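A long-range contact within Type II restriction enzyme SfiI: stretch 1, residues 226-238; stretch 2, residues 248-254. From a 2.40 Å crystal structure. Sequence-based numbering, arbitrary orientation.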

# COMPACT_ATOMS: atom_id res chain seq x y z
N LEU D 226 9.13 34.06 -9.04
CA LEU D 226 8.70 33.23 -7.91
C LEU D 226 9.90 32.96 -7.02
O LEU D 226 9.82 33.04 -5.79
CB LEU D 226 8.10 31.90 -8.40
CG LEU D 226 7.70 30.86 -7.34
CD1 LEU D 226 6.56 31.39 -6.46
CD2 LEU D 226 7.27 29.59 -8.05
N LYS D 227 11.03 32.64 -7.64
CA LYS D 227 12.26 32.35 -6.91
C LYS D 227 12.74 33.59 -6.14
O LYS D 227 13.35 33.47 -5.08
CB LYS D 227 13.37 31.90 -7.87
CG LYS D 227 14.61 31.41 -7.14
CD LYS D 227 15.76 31.09 -8.09
CE LYS D 227 16.41 32.35 -8.63
NZ LYS D 227 17.59 32.04 -9.48
N GLU D 228 12.47 34.77 -6.69
CA GLU D 228 12.88 36.01 -6.04
C GLU D 228 11.99 36.27 -4.82
O GLU D 228 12.48 36.64 -3.75
CB GLU D 228 12.79 37.17 -7.01
N ALA D 229 10.69 36.06 -4.99
CA ALA D 229 9.76 36.27 -3.89
C ALA D 229 10.05 35.28 -2.77
O ALA D 229 9.92 35.61 -1.59
CB ALA D 229 8.33 36.11 -4.38
N CYS D 230 10.45 34.07 -3.13
CA CYS D 230 10.75 33.02 -2.16
C CYS D 230 11.51 31.90 -2.86
O CYS D 230 10.92 31.05 -3.53
CB CYS D 230 9.45 32.49 -1.55
SG CYS D 230 9.67 31.30 -0.21
N PRO D 231 12.84 31.87 -2.70
CA PRO D 231 13.72 30.86 -3.31
C PRO D 231 13.27 29.40 -3.27
O PRO D 231 13.31 28.73 -4.30
CB PRO D 231 15.04 31.08 -2.58
CG PRO D 231 15.04 32.55 -2.33
CD PRO D 231 13.62 32.80 -1.86
N TRP D 232 12.87 28.90 -2.10
CA TRP D 232 12.49 27.50 -2.01
C TRP D 232 11.22 27.11 -2.75
O TRP D 232 10.99 25.93 -2.99
CB TRP D 232 12.38 27.03 -0.55
CG TRP D 232 11.33 27.70 0.28
CD1 TRP D 232 11.51 28.71 1.17
CD2 TRP D 232 9.93 27.36 0.33
NE1 TRP D 232 10.32 29.03 1.77
CE2 TRP D 232 9.33 28.22 1.28
CE3 TRP D 232 9.13 26.43 -0.34
CZ2 TRP D 232 7.96 28.17 1.58
CZ3 TRP D 232 7.77 26.38 -0.04
CH2 TRP D 232 7.20 27.24 0.91
N ARG D 233 10.41 28.08 -3.12
CA ARG D 233 9.18 27.77 -3.84
C ARG D 233 9.43 27.37 -5.29
O ARG D 233 8.50 27.04 -6.01
CB ARG D 233 8.21 28.95 -3.78
CG ARG D 233 7.50 29.07 -2.45
CD ARG D 233 6.45 30.16 -2.45
NE ARG D 233 5.78 30.23 -1.15
CZ ARG D 233 4.83 29.40 -0.75
NH1 ARG D 233 4.41 28.42 -1.53
NH2 ARG D 233 4.30 29.54 0.46
N LEU D 234 10.69 27.40 -5.71
CA LEU D 234 11.06 27.01 -7.06
C LEU D 234 12.26 26.08 -6.98
O LEU D 234 13.36 26.50 -6.62
CB LEU D 234 11.40 28.25 -7.90
CG LEU D 234 11.68 28.14 -9.41
CD1 LEU D 234 13.08 27.62 -9.64
CD2 LEU D 234 10.65 27.25 -10.07
N GLN D 235 12.04 24.81 -7.29
CA GLN D 235 13.11 23.82 -7.26
C GLN D 235 13.42 23.34 -8.68
O GLN D 235 12.58 23.42 -9.57
CB GLN D 235 12.70 22.62 -6.40
CG GLN D 235 12.40 22.96 -4.95
CD GLN D 235 13.59 23.57 -4.23
OE1 GLN D 235 14.72 23.15 -4.41
NE2 GLN D 235 13.32 24.57 -3.39
N GLU D 236 14.62 22.82 -8.87
CA GLU D 236 15.02 22.35 -10.18
C GLU D 236 15.88 21.11 -10.11
O GLU D 236 16.96 21.13 -9.51
CB GLU D 236 15.81 23.46 -10.90
CG GLU D 236 16.08 23.16 -12.36
CD GLU D 236 17.11 24.11 -12.98
OE1 GLU D 236 17.20 25.27 -12.52
OE2 GLU D 236 17.80 23.68 -13.93
N LEU D 237 15.41 20.04 -10.73
CA LEU D 237 16.15 18.79 -10.80
C LEU D 237 16.61 18.71 -12.25
O LEU D 237 15.82 18.45 -13.15
CB LEU D 237 15.26 17.60 -10.43
CG LEU D 237 14.71 17.68 -9.00
CD1 LEU D 237 13.86 16.43 -8.69
CD2 LEU D 237 15.87 17.79 -8.00
N HIS D 238 17.90 18.94 -12.46
CA HIS D 238 18.45 18.95 -13.81
C HIS D 238 19.29 17.72 -14.15
O HIS D 238 20.01 17.18 -13.30
CB HIS D 238 19.27 20.24 -13.98
CG HIS D 238 19.98 20.34 -15.29
ND1 HIS D 238 21.32 20.05 -15.43
CD2 HIS D 238 19.53 20.68 -16.52
CE1 HIS D 238 21.67 20.20 -16.70
NE2 HIS D 238 20.60 20.58 -17.38
N PRO D 248 20.78 16.07 -7.48
CA PRO D 248 20.03 16.29 -6.25
C PRO D 248 20.36 17.65 -5.64
O PRO D 248 21.21 17.75 -4.76
CB PRO D 248 20.48 15.13 -5.37
CG PRO D 248 21.93 15.00 -5.76
CD PRO D 248 21.87 15.09 -7.27
N ARG D 249 19.71 18.69 -6.12
CA ARG D 249 19.96 20.03 -5.62
C ARG D 249 18.70 20.64 -5.01
O ARG D 249 17.64 20.65 -5.63
CB ARG D 249 20.51 20.93 -6.75
N TRP D 250 18.82 21.11 -3.78
CA TRP D 250 17.68 21.72 -3.10
C TRP D 250 18.00 23.18 -2.83
O TRP D 250 19.04 23.50 -2.27
CB TRP D 250 17.37 20.99 -1.79
CG TRP D 250 16.42 21.74 -0.88
CD1 TRP D 250 16.76 22.50 0.20
CD2 TRP D 250 14.99 21.81 -0.99
NE1 TRP D 250 15.63 23.04 0.78
CE2 TRP D 250 14.53 22.63 0.07
CE3 TRP D 250 14.05 21.25 -1.87
CZ2 TRP D 250 13.17 22.92 0.26
CZ3 TRP D 250 12.70 21.54 -1.68
CH2 TRP D 250 12.28 22.36 -0.62
N ARG D 251 17.08 24.04 -3.25
CA ARG D 251 17.19 25.49 -3.08
C ARG D 251 16.39 25.91 -1.84
O ARG D 251 15.22 25.55 -1.69
CB ARG D 251 16.67 26.20 -4.33
CG ARG D 251 16.62 27.72 -4.21
CD ARG D 251 16.06 28.34 -5.48
NE ARG D 251 17.02 28.26 -6.58
CZ ARG D 251 16.75 27.75 -7.78
NH1 ARG D 251 15.55 27.26 -8.06
NH2 ARG D 251 17.70 27.73 -8.70
N ASP D 252 17.03 26.69 -0.98
CA ASP D 252 16.39 27.13 0.25
C ASP D 252 16.86 28.55 0.57
O ASP D 252 17.56 29.17 -0.23
CB ASP D 252 16.80 26.19 1.38
CG ASP D 252 15.68 25.95 2.37
OD1 ASP D 252 14.94 26.92 2.67
OD2 ASP D 252 15.56 24.80 2.85
N LEU D 253 16.48 29.05 1.74
CA LEU D 253 16.91 30.38 2.13
C LEU D 253 17.39 30.38 3.58
O LEU D 253 16.74 29.81 4.45
CB LEU D 253 15.78 31.41 1.95
CG LEU D 253 14.87 31.78 3.12
CD1 LEU D 253 13.93 32.88 2.67
CD2 LEU D 253 14.09 30.56 3.61
N ASN D 254 18.54 30.99 3.81
CA ASN D 254 19.13 31.09 5.15
C ASN D 254 18.17 31.70 6.15
O ASN D 254 17.12 32.24 5.78
CB ASN D 254 20.41 31.92 5.11
CG ASN D 254 21.60 31.14 4.58
OD1 ASN D 254 21.65 29.92 4.70
ND2 ASN D 254 22.56 31.85 4.00
O HOH W 1 16.18 22.52 -6.60

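The two stretches run side by side in nearly opposite directions: strand 234-238 and strand 249-253 make an angle of 163° between their N-to-C directions, and their axes approach to 6.5 Å. No backbone-to-backbone hydrogen bond joins them. Side chains and a water bridge the strands instead, and the contact buries 605 Å² in all. Three residues are covered most and together account for nearly half of it: Arg 251, Gln 235 and Trp 232.

Arg 251 is covered most. Its CA-to-CB bond points toward stretch 1, and chi1 and chi2, both t, extend the chain before chi3, in the m well, turns it. The guanidinium reaches the backbone at the start of the strand, where NH1 of Arg 251 donates a hydrogen bond to O of Leu 234 at 2.7 Å. Arginine suits this place because its long aliphatic part can lie against apolar neighbours while its planar, charged end supplies several N-H groups. Thus CG of Arg 251 lies 4.1 Å from CB of Pro 231. The carbonyl O of Leu 234 sits near the guanidinium plane, where the N-H bonds point, while the aliphatic CD of Lys 227 covers one face, 3.4 Å from NE of Arg 251. The two positive ends are also close, NZ of Lys 227 being 4.4 Å from NH2 of Arg 251. On the other side of the charge balance, OE1 of Glu 236 is 4.6 Å from NH2 of Arg 251, too far for a salt bridge but near enough for a favourable electrostatic influence.

Gln 235 takes the part that a neighbouring strand's backbone would play in a sheet. A primary amide carries an acceptor and a donor, just as a peptide group does, and here it meets both polar atoms of Arg 251's main chain: N of Arg 251 donates to OE1 of Gln 235 at 2.8 Å and an almost straight 174°, and NE2 of Gln 235 donates to O of Arg 251 at 2.7 Å. The second proton of the amide is used as well, since NE2 of Gln 235 also donates to O of Trp 232 at 2.7 Å, tying the side chain to the 3-10 segment before its own strand. The chi1 and chi2 angles, both m, fold the chain into this position, with CD over one face of the Trp 250 ring. A water extends the bridge: it accepts from N of Glu 236 and lies within hydrogen-bonding distance of OE1 of Gln 235 (water O to OE1, 2.7 Å) and O of Arg 249 (water O to O, 2.6 Å).

Trp 232 packs where the backbones come closest, CA of Trp 232 being 4.5 Å from CA of Asp 252. This proximity lets CA of Trp 232 approach O of Arg 251 at 3.4 Å in a CA-H...O contact. CB of Trp 232 lies 4.3 Å from CZ2 of Trp 250, and the near, five-membered side of its indole brings CD1 of Trp 232 to 4.0 Å from CD2 of Leu 253, an apolar contact at the ring edge. Asp 252 steadies the facing strand: OD2 of Asp 252 accepts from NE1 of Trp 250 at 2.7 Å, holding that indole in place.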